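Long-range contacts in fatty acid-binding protein TM_1468 (Thermotoga maritima, PDB 1VPV), which binds long-chain fatty acids such as palmitate and may take part in lipid transport or fatty acid metabolism: residues A[17-22]-A[35-40]; A[242-247]-A[266-271]; A[131-136]-A[205-210]. All blocks are in the same frame, centred on the assembly; numbering follows the deposited sequence.

Contact 1: residues A[17-22]-A[35-40]; sequences ILVDST and IDSIPL. With PLM (palmitic acid), chain D.
Leu18 lays its CD1 methyl against the flat carbonyl group of Asp36, 3.5 Å from Asp36 O. The carboxylate of Asp36 is met from above its plane by the next peptide, Ser37 N to Asp36 OD1 at 2.9 Å, while OD2 binds Arg86 and Tyr90 of helix 80-92. At the other end Leu40 CD1 rests on the root of Asp20, 3.6 Å from Asp20 CB, and the OD2 of that carboxylate accepts Leu103 N. CG of Leu18 is anti to the backbone N (chi1 180°) and lies beside Ile38 CG2, on the face that Phe83 covers. On the face of Ile17, Val19 and Ile35 the side chains touch, Ile17 CG2 lying 3.9 Å from Ile35 CG1, and helix 138-149 closes over Ile17 and Ile35. Backbone bonds alternate across the pair, among them Val19 N to Asp36 O at 2.9 Å; the last, Ser21 N to Ile38 O, is weak. Where the regular pairing stops, Ser21 OG accepts Leu40 N at 3.0 Å in a nearly straight bond (173°), with Asp52 as its second partner. A water joins Ser37 OG to Asp20 O. Leu40 turns CD2 to C2 of the palmitate, 3.4 Å away. This is the parallel strand pair of a beta-alpha-beta unit (15-20, 29-32, 35-43), with Leu40 at the fatty acid site.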
loop_
_atom_site.group_PDB
_atom_site.type_symbol
_atom_site.label_atom_id
_atom_site.label_comp_id
_atom_site.label_asym_id
_atom_site.label_seq_id
_atom_site.Cartn_x
_atom_site.Cartn_y
_atom_site.Cartn_z
ATOM N N ILE A 17 -8.300 -1.347 13.659
ATOM C CA ILE A 17 -7.721 -0.655 12.526
ATOM C C ILE A 17 -8.082 -1.465 11.282
ATOM O O ILE A 17 -7.886 -2.670 11.230
ATOM C CB ILE A 17 -6.202 -0.514 12.657
ATOM C CG1 ILE A 17 -5.865 0.416 13.814
ATOM C CG2 ILE A 17 -5.584 0.013 11.354
ATOM C CD1 ILE A 17 -4.370 0.439 14.210
ATOM N N LEU A 18 -8.632 -0.790 10.288
ATOM C CA LEU A 18 -8.956 -1.427 9.028
ATOM C C LEU A 18 -8.162 -0.760 7.905
ATOM O O LEU A 18 -8.146 0.469 7.795
ATOM C CB LEU A 18 -10.449 -1.282 8.764
ATOM C CG LEU A 18 -10.957 -1.891 7.468
ATOM C CD1 LEU A 18 -10.897 -3.389 7.528
ATOM C CD2 LEU A 18 -12.387 -1.406 7.255
ATOM N N VAL A 19 -7.478 -1.548 7.090
ATOM C CA VAL A 19 -6.955 -1.017 5.800
ATOM C C VAL A 19 -7.697 -1.772 4.696
ATOM O O VAL A 19 -8.365 -2.766 4.950
ATOM C CB VAL A 19 -5.427 -1.180 5.646
ATOM C CG1 VAL A 19 -4.670 -0.481 6.818
ATOM C CG2 VAL A 19 -5.030 -2.668 5.565
ATOM N N ASP A 20 -7.594 -1.279 3.476
ATOM C CA ASP A 20 -8.132 -1.961 2.330
ATOM C C ASP A 20 -7.069 -2.871 1.716
ATOM O O ASP A 20 -5.890 -2.772 2.068
ATOM C CB ASP A 20 -8.690 -0.952 1.342
ATOM C CG ASP A 20 -7.619 -0.097 0.698
ATOM O OD1 ASP A 20 -6.779 -0.646 -0.081
ATOM O OD2 ASP A 20 -7.655 1.129 0.955
ATOM N N SER A 21 -7.492 -3.779 0.826
ATOM C CA SER A 21 -6.583 -4.799 0.295
ATOM C C SER A 21 -5.401 -4.215 -0.502
ATOM O O SER A 21 -4.359 -4.854 -0.631
ATOM C CB SER A 21 -7.335 -5.773 -0.588
ATOM O OG SER A 21 -7.921 -5.077 -1.657
ATOM N N THR A 22 -5.575 -3.005 -1.022
ATOM C CA THR A 22 -4.495 -2.298 -1.709
ATOM C C THR A 22 -3.367 -1.813 -0.781
ATOM O O THR A 22 -2.393 -1.311 -1.268
ATOM C CB THR A 22 -5.008 -1.061 -2.496
ATOM O OG1 THR A 22 -5.279 0.009 -1.604
ATOM C CG2 THR A 22 -6.256 -1.395 -3.234
ATOM N N ILE A 35 -4.921 -5.404 12.831
ATOM C CA ILE A 35 -5.279 -4.716 11.625
ATOM C C ILE A 35 -5.998 -5.740 10.716
ATOM O O ILE A 35 -5.495 -6.827 10.480
ATOM C CB ILE A 35 -4.040 -4.178 10.908
ATOM C CG1 ILE A 35 -3.329 -3.114 11.745
ATOM C CG2 ILE A 35 -4.403 -3.626 9.525
ATOM C CD1 ILE A 35 -1.948 -2.786 11.234
ATOM N N ASP A 36 -7.167 -5.352 10.212
ATOM C CA ASP A 36 -7.953 -6.142 9.301
ATOM C C ASP A 36 -7.815 -5.537 7.918
ATOM O O ASP A 36 -7.514 -4.342 7.777
ATOM C CB ASP A 36 -9.410 -6.063 9.744
ATOM C CG ASP A 36 -10.279 -7.201 9.205
ATOM O OD1 ASP A 36 -9.779 -8.083 8.466
ATOM O OD2 ASP A 36 -11.489 -7.181 9.537
ATOM N N SER A 37 -8.070 -6.361 6.908
ATOM C CA SER A 37 -7.995 -5.973 5.514
ATOM C C SER A 37 -9.367 -6.154 4.830
ATOM O O SER A 37 -9.944 -7.234 4.887
ATOM C CB SER A 37 -6.937 -6.832 4.802
ATOM O OG SER A 37 -6.618 -6.266 3.547
ATOM N N ILE A 38 -9.897 -5.097 4.211
ATOM C CA ILE A 38 -11.167 -5.217 3.488
ATOM C C ILE A 38 -10.877 -5.364 1.991
ATOM O O ILE A 38 -10.171 -4.556 1.434
ATOM C CB ILE A 38 -12.159 -4.047 3.757
ATOM C CG1 ILE A 38 -13.421 -4.233 2.929
ATOM C CG2 ILE A 38 -11.533 -2.671 3.479
ATOM C CD1 ILE A 38 -14.524 -3.251 3.295
ATOM N N PRO A 39 -11.408 -6.428 1.356
ATOM C CA PRO A 39 -11.080 -6.684 -0.049
ATOM C C PRO A 39 -11.679 -5.682 -1.042
ATOM O O PRO A 39 -12.862 -5.348 -0.965
ATOM C CB PRO A 39 -11.667 -8.084 -0.322
ATOM C CG PRO A 39 -12.194 -8.592 0.977
ATOM C CD PRO A 39 -12.320 -7.448 1.918
ATOM N N LEU A 40 -10.858 -5.227 -1.977
ATOM C CA LEU A 40 -11.395 -4.695 -3.209
ATOM C C LEU A 40 -11.611 -5.881 -4.171
ATOM O O LEU A 40 -11.329 -7.039 -3.832
ATOM C CB LEU A 40 -10.450 -3.651 -3.816
ATOM C CG LEU A 40 -10.557 -2.233 -3.280
ATOM C CD1 LEU A 40 -9.995 -2.140 -1.848
ATOM C CD2 LEU A 40 -9.849 -1.261 -4.195
HETATM C C1 PLM D . -10.042 0.621 -7.304
HETATM O O1 PLM D . -10.778 1.428 -6.664
HETATM O O2 PLM D . -10.476 -0.026 -8.310
HETATM C C2 PLM D . -8.624 0.425 -6.818
HETATM C C3 PLM D . -7.636 1.184 -7.680
HETATM C C4 PLM D . -6.211 0.851 -7.256
HETATM C C5 PLM D . -5.237 1.569 -8.184
HETATM C C6 PLM D . -3.799 1.284 -7.835
HETATM C C7 PLM D . -2.820 2.049 -8.713
HETATM C C8 PLM D . -1.419 1.451 -8.624
HETATM C C9 PLM D . -0.741 1.809 -7.320
HETATM C CA PLM D . 0.618 1.151 -7.183
HETATM C CB PLM D . 1.334 1.655 -5.940
HETATM C CC PLM D . 2.553 0.787 -5.643
HETATM C CD PLM D . 3.410 1.355 -4.492
HETATM C CE PLM D . 4.493 0.388 -4.047
HETATM C CF PLM D . 5.455 1.005 -3.044
HETATM C CG PLM D . 4.929 0.944 -1.607
HETATM O O HOH W 1 -3.974 -5.178 2.929
#

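Contact 2: residues A[242-247]-A[266-271]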
loop_
_atom_site.group_PDB
_atom_site.type_symbol
_atom_site.label_atom_id
_atom_site.label_comp_id
_atom_site.label_asym_id
_atom_site.label_seq_id
_atom_site.Cartn_x
_atom_site.Cartn_y
_atom_site.Cartn_z
ATOM N N LEU A 242 15.265 4.641 9.154
ATOM C CA LEU A 242 14.091 4.278 8.397
ATOM C C LEU A 242 13.439 3.007 8.928
ATOM O O LEU A 242 14.116 2.159 9.491
ATOM C CB LEU A 242 14.497 3.988 6.957
ATOM C CG LEU A 242 15.226 4.989 6.079
ATOM C CD1 LEU A 242 15.283 4.404 4.685
ATOM C CD2 LEU A 242 14.514 6.364 6.071
ATOM N N ARG A 243 12.132 2.866 8.723
ATOM C CA ARG A 243 11.490 1.534 8.739
ATOM C C ARG A 243 10.875 1.299 7.355
ATOM O O ARG A 243 10.468 2.243 6.698
ATOM C CB ARG A 243 10.442 1.413 9.836
ATOM C CG ARG A 243 11.014 1.511 11.235
ATOM C CD ARG A 243 10.034 1.031 12.318
ATOM N NE ARG A 243 8.842 1.883 12.360
ATOM C CZ ARG A 243 7.945 1.896 13.352
ATOM N NH1 ARG A 243 8.092 1.114 14.393
ATOM N NH2 ARG A 243 6.892 2.719 13.308
ATOM N N VAL A 244 10.795 0.047 6.928
ATOM C CA VAL A 244 10.551 -0.290 5.517
ATOM C C VAL A 244 9.698 -1.555 5.339
ATOM O O VAL A 244 9.898 -2.560 6.030
ATOM C CB VAL A 244 11.895 -0.573 4.799
ATOM C CG1 VAL A 244 11.692 -0.792 3.316
ATOM C CG2 VAL A 244 12.854 0.569 5.017
ATOM N N ILE A 245 8.761 -1.496 4.400
ATOM C CA ILE A 245 8.124 -2.683 3.865
ATOM C C ILE A 245 8.563 -2.800 2.417
ATOM O O ILE A 245 8.254 -1.953 1.625
ATOM C CB ILE A 245 6.592 -2.581 3.946
ATOM C CG1 ILE A 245 6.168 -2.387 5.405
ATOM C CG2 ILE A 245 5.905 -3.842 3.371
ATOM C CD1 ILE A 245 4.639 -2.308 5.583
ATOM N N GLY A 246 9.323 -3.837 2.087
ATOM C CA GLY A 246 9.609 -4.170 0.701
ATOM C C GLY A 246 8.402 -4.851 0.079
ATOM O O GLY A 246 7.828 -5.799 0.670
ATOM N N VAL A 247 7.979 -4.360 -1.091
ATOM C CA VAL A 247 6.844 -4.966 -1.792
ATOM C C VAL A 247 7.241 -5.497 -3.137
ATOM O O VAL A 247 8.189 -5.027 -3.764
ATOM C CB VAL A 247 5.630 -4.014 -1.970
ATOM C CG1 VAL A 247 5.077 -3.600 -0.609
ATOM C CG2 VAL A 247 6.025 -2.815 -2.794
ATOM N N TYR A 266 21.330 3.594 4.377
ATOM C CA TYR A 266 20.395 4.027 5.419
ATOM C C TYR A 266 20.455 3.096 6.642
ATOM O O TYR A 266 20.727 1.896 6.492
ATOM C CB TYR A 266 18.976 4.128 4.828
ATOM C CG TYR A 266 18.817 5.321 3.902
ATOM C CD1 TYR A 266 18.445 6.568 4.403
ATOM C CD2 TYR A 266 19.080 5.217 2.551
ATOM C CE1 TYR A 266 18.329 7.668 3.582
ATOM C CE2 TYR A 266 18.970 6.323 1.712
ATOM C CZ TYR A 266 18.597 7.540 2.246
ATOM O OH TYR A 266 18.490 8.628 1.445
ATOM N N GLU A 267 20.235 3.663 7.840
ATOM C CA GLU A 267 20.005 2.872 9.035
ATOM C C GLU A 267 18.555 2.377 8.967
ATOM O O GLU A 267 17.602 3.139 9.222
ATOM C CB GLU A 267 20.288 3.677 10.331
ATOM C CG GLU A 267 20.763 2.781 11.497
ATOM C CD GLU A 267 20.736 3.435 12.877
ATOM O OE1 GLU A 267 21.260 4.561 13.028
ATOM O OE2 GLU A 267 20.217 2.793 13.829
ATOM N N VAL A 268 18.396 1.118 8.549
ATOM C CA VAL A 268 17.090 0.454 8.554
ATOM C C VAL A 268 16.873 -0.225 9.924
ATOM O O VAL A 268 17.468 -1.263 10.217
ATOM C CB VAL A 268 16.954 -0.602 7.445
ATOM C CG1 VAL A 268 15.521 -0.991 7.298
ATOM C CG2 VAL A 268 17.456 -0.097 6.124
ATOM N N VAL A 269 16.049 0.370 10.775
ATOM C CA VAL A 269 15.782 -0.245 12.073
ATOM C C VAL A 269 14.741 -1.386 12.025
ATOM O O VAL A 269 14.693 -2.189 12.925
ATOM C CB VAL A 269 15.467 0.812 13.206
ATOM C CG1 VAL A 269 16.659 1.749 13.396
ATOM C CG2 VAL A 269 14.244 1.613 12.920
ATOM N N ASP A 270 13.933 -1.489 10.979
ATOM C CA ASP A 270 13.030 -2.629 10.855
ATOM C C ASP A 270 12.671 -2.790 9.401
ATOM O O ASP A 270 12.525 -1.803 8.681
ATOM C CB ASP A 270 11.739 -2.429 11.680
ATOM C CG ASP A 270 10.902 -3.725 11.819
ATOM O OD1 ASP A 270 11.112 -4.454 12.794
ATOM O OD2 ASP A 270 10.006 -4.010 10.989
ATOM N N GLU A 271 12.537 -4.039 8.970
ATOM C CA GLU A 271 12.079 -4.314 7.639
ATOM C C GLU A 271 11.294 -5.597 7.559
ATOM O O GLU A 271 11.533 -6.534 8.299
ATOM C CB GLU A 271 13.252 -4.367 6.661
ATOM C CG GLU A 271 14.221 -5.472 6.904
ATOM C CD GLU A 271 14.964 -5.913 5.635
ATOM O OE1 GLU A 271 14.746 -5.311 4.561
ATOM O OE2 GLU A 271 15.783 -6.858 5.715
HETATM O O HOH W 2 9.310 -2.357 8.793
#
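Leu242 and Tyr266 meet at a slant, with Leu242 CD1 3.7 Å from both CB and CG of Tyr266. CD1 of Leu242 thus comes to the base of the tyrosine, whose OH is anchored on the backbone O of Thr236. Val244 and Val268 follow on the same face, their side chains crossing at about a right angle with Val244 CG2 3.8 Å from Val268 CG1; helix 252-263 covers this pair, Leu259 and Leu262 bearing on Val244 and Arg263 on Val268.

Arg243 projects from the other face. Its CG lies 3.6 Å from Val269 CG2, and its CD lies over Asp270 CB. The bend at chi3 (-64°) sets NE, which pairs with Glu294, while NH1 pairs with Glu146. The guanidinium plane stands 76° from that of the Asp270 carboxylate, which pairs with Arg142 instead.

The parallel strands are joined by Leu242 N to Glu267 O at 2.8 Å and Val269 N to Leu242 O at 2.9 Å. Between Leu242-Val268 and Val244-Glu271 the edge strand carries one residue more, a beta bulge, and Val244 N then reaches Asp270 O at 3.1 Å in a bond bent to 140°. A water donates to Val244 O and to Asp270 OD2, 2.8 Å from each. The face of Leu242, Val244 and Val268 is thus mainly apolar but also holds the Glu271-Arg263 salt bridge, whereas Arg243 and Asp270 on the other find their partners in helix 138-149 and strand 289-295, not in each other.

Contact 3: residues A[131-136]-A[205-210]; sequences LLASGA and LHIENG. With PLM (palmitic acid), chain D.
Leu131 O is approached by two carbon groups of the 205-210 segment: the Ile207 CG2 methyl at 3.4 Å and Gly210 CA at 3.6 Å, the latter a CA-H...O contact with an angle of 151° at the hydrogen. No conventional hydrogen bond crosses between the segments. Leu131 CB adds to the approach, 3.8 Å from Gly210 CA.

Ile207 carries most of the apolar contact and works with two branches. Its CG2, anti to the backbone N, is the methyl that meets Leu131 O, and it also touches Leu132 CD2 at 4.2 Å. CD1, at the end of the other branch, lies 3.9 Å from Ala133 N and close to Ala133 CB. Behind Ile207 stands strand 170-176, with Ala172 against its side chain and bonded to its backbone.

Asn209 and Gly210, both with positive phi (56° and 82°), form the type I' turn of the beta-hairpin that joins strand 201-208 to strand 211-219. The tip of this hairpin is tied back to the loop that follows strand 97-102: Lys106 NZ bonds Asn209 O, and Ser104 OG bonds Gly210 O. Ser104 also shares a backbone bond with Leu132, so hairpin and 131-136 loop are attached to the same neighbour.

Further along the loop the chain turns to the fatty acid tail. Ala133 CB touches both Ile207 CD1 and the palmitate chain. Ser134 sets CB 3.6 Å from palmitate CD, its hydroxyl bonded to Asp24 OD2, and the terminal methyl, palmitate CG, comes to 3.6 Å from Gly135 N where the short 3-10 turn begins ahead of helix 138-149.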
loop_
_atom_site.group_PDB
_atom_site.type_symbol
_atom_site.label_atom_id
_atom_site.label_comp_id
_atom_site.label_asym_id
_atom_site.label_seq_id
_atom_site.Cartn_x
_atom_site.Cartn_y
_atom_site.Cartn_z
ATOM N N LEU A 131 -3.445 9.206 1.119
ATOM C CA LEU A 131 -2.754 9.671 -0.104
ATOM C C LEU A 131 -1.605 8.720 -0.505
ATOM O O LEU A 131 -0.626 9.125 -1.118
ATOM C CB LEU A 131 -2.243 11.118 0.031
ATOM C CG LEU A 131 -3.309 12.165 0.411
ATOM C CD1 LEU A 131 -2.666 13.537 0.578
ATOM C CD2 LEU A 131 -4.499 12.274 -0.591
ATOM N N LEU A 132 -1.733 7.449 -0.163
ATOM C CA LEU A 132 -0.741 6.484 -0.556
ATOM C C LEU A 132 -1.410 5.256 -1.104
ATOM O O LEU A 132 -2.595 5.287 -1.477
ATOM C CB LEU A 132 0.181 6.164 0.610
ATOM C CG LEU A 132 0.956 7.391 1.132
ATOM C CD1 LEU A 132 1.466 7.085 2.507
ATOM C CD2 LEU A 132 2.070 7.808 0.196
ATOM N N ALA A 133 -0.613 4.206 -1.250
ATOM C CA ALA A 133 -1.104 2.922 -1.687
ATOM C C ALA A 133 -0.041 1.872 -1.384
ATOM O O ALA A 133 1.120 2.233 -1.144
ATOM C CB ALA A 133 -1.423 2.959 -3.133
ATOM N N SER A 134 -0.482 0.605 -1.354
ATOM C CA SER A 134 0.358 -0.574 -1.222
ATOM C C SER A 134 1.139 -0.492 0.059
ATOM O O SER A 134 0.590 -0.010 1.051
ATOM C CB SER A 134 1.260 -0.748 -2.432
ATOM O OG SER A 134 2.115 -1.874 -2.278
ATOM N N GLY A 135 2.401 -0.970 0.055
ATOM C CA GLY A 135 3.180 -1.175 1.312
ATOM C C GLY A 135 3.459 0.092 2.127
ATOM O O GLY A 135 3.977 0.031 3.253
ATOM N N ALA A 136 3.160 1.261 1.587
ATOM C CA ALA A 136 3.324 2.454 2.385
ATOM C C ALA A 136 2.184 2.619 3.394
ATOM O O ALA A 136 2.392 3.212 4.427
ATOM C CB ALA A 136 3.446 3.660 1.518
ATOM N N LEU A 205 8.415 4.987 -10.511
ATOM C CA LEU A 205 7.381 5.880 -10.068
ATOM C C LEU A 205 7.467 6.132 -8.570
ATOM O O LEU A 205 8.124 5.380 -7.822
ATOM C CB LEU A 205 5.994 5.325 -10.418
ATOM C CG LEU A 205 5.700 4.989 -11.897
ATOM C CD1 LEU A 205 6.135 3.575 -12.284
ATOM C CD2 LEU A 205 4.239 5.118 -12.179
ATOM N N HIS A 206 6.809 7.210 -8.146
ATOM C CA HIS A 206 6.500 7.436 -6.737
ATOM C C HIS A 206 5.139 8.064 -6.643
ATOM O O HIS A 206 4.497 8.352 -7.651
ATOM C CB HIS A 206 7.541 8.315 -6.043
ATOM C CG HIS A 206 7.593 9.718 -6.559
ATOM N ND1 HIS A 206 7.540 10.814 -5.728
ATOM C CD2 HIS A 206 7.689 10.210 -7.821
ATOM C CE1 HIS A 206 7.608 11.918 -6.454
ATOM N NE2 HIS A 206 7.705 11.579 -7.726
ATOM N N ILE A 207 4.693 8.243 -5.411
ATOM C CA ILE A 207 3.435 8.876 -5.124
ATOM C C ILE A 207 3.693 10.211 -4.476
ATOM O O ILE A 207 4.403 10.285 -3.503
ATOM C CB ILE A 207 2.644 8.014 -4.161
ATOM C CG1 ILE A 207 2.459 6.639 -4.799
ATOM C CG2 ILE A 207 1.329 8.723 -3.815
ATOM C CD1 ILE A 207 1.291 5.834 -4.273
ATOM N N GLU A 208 3.049 11.246 -4.984
ATOM C CA GLU A 208 3.267 12.616 -4.545
ATOM C C GLU A 208 1.905 13.280 -4.567
ATOM O O GLU A 208 1.273 13.325 -5.617
ATOM C CB GLU A 208 4.256 13.308 -5.488
ATOM C CG GLU A 208 4.438 14.851 -5.322
ATOM C CD GLU A 208 5.852 15.276 -5.732
ATOM O OE1 GLU A 208 6.764 15.196 -4.861
ATOM O OE2 GLU A 208 6.063 15.651 -6.921
ATOM N N ASN A 209 1.449 13.755 -3.402
ATOM C CA ASN A 209 0.121 14.333 -3.247
ATOM C C ASN A 209 -1.024 13.419 -3.664
ATOM O O ASN A 209 -2.013 13.895 -4.260
ATOM C CB ASN A 209 0.047 15.630 -4.064
ATOM C CG ASN A 209 1.044 16.655 -3.591
ATOM O OD1 ASN A 209 1.689 17.317 -4.399
ATOM N ND2 ASN A 209 1.197 16.779 -2.266
ATOM N N GLY A 210 -0.881 12.110 -3.418
ATOM C CA GLY A 210 -1.932 11.155 -3.741
ATOM C C GLY A 210 -1.964 10.702 -5.177
ATOM O O GLY A 210 -2.806 9.885 -5.550
HETATM C C1 PLM D . -10.042 0.621 -7.304
HETATM O O1 PLM D . -10.778 1.428 -6.664
HETATM O O2 PLM D . -10.476 -0.026 -8.310
HETATM C C2 PLM D . -8.624 0.425 -6.818
HETATM C C3 PLM D . -7.636 1.184 -7.680
HETATM C C4 PLM D . -6.211 0.851 -7.256
HETATM C C5 PLM D . -5.237 1.569 -8.184
HETATM C C6 PLM D . -3.799 1.284 -7.835
HETATM C C7 PLM D . -2.820 2.049 -8.713
HETATM C C8 PLM D . -1.419 1.451 -8.624
HETATM C C9 PLM D . -0.741 1.809 -7.320
HETATM C CA PLM D . 0.618 1.151 -7.183
HETATM C CB PLM D . 1.334 1.655 -5.940
HETATM C CC PLM D . 2.553 0.787 -5.643
HETATM C CD PLM D . 3.410 1.355 -4.492
HETATM C CE PLM D . 4.493 0.388 -4.047
HETATM C CF PLM D . 5.455 1.005 -3.044
HETATM C CG PLM D . 4.929 0.944 -1.607
#

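In the fold
Palmitate runs between the parts of the fold that these contacts represent. Contact 1, in the N-terminal sheet, lies near its head: Leu40 is about 4 Å from Ser108 between side chains and about 6 Å from Thr75, and both of those residues hydrogen-bond the ligand. Contact 3 lines the tail and touches both others, its centre 16 Å from each of theirs, whereas contacts 1 and 2, 22 Å apart between centres, do not touch. Ser134 CB packs on Thr22 O of contact 1 at 3.9 Å; Gly135 O meets Ile245 CD1 of contact 2 at 3.4 Å. Contact 2 and the 205-210 strand of contact 3 belong to the same mixed sheet, and Val247 of contact 2 also touches the palmitate.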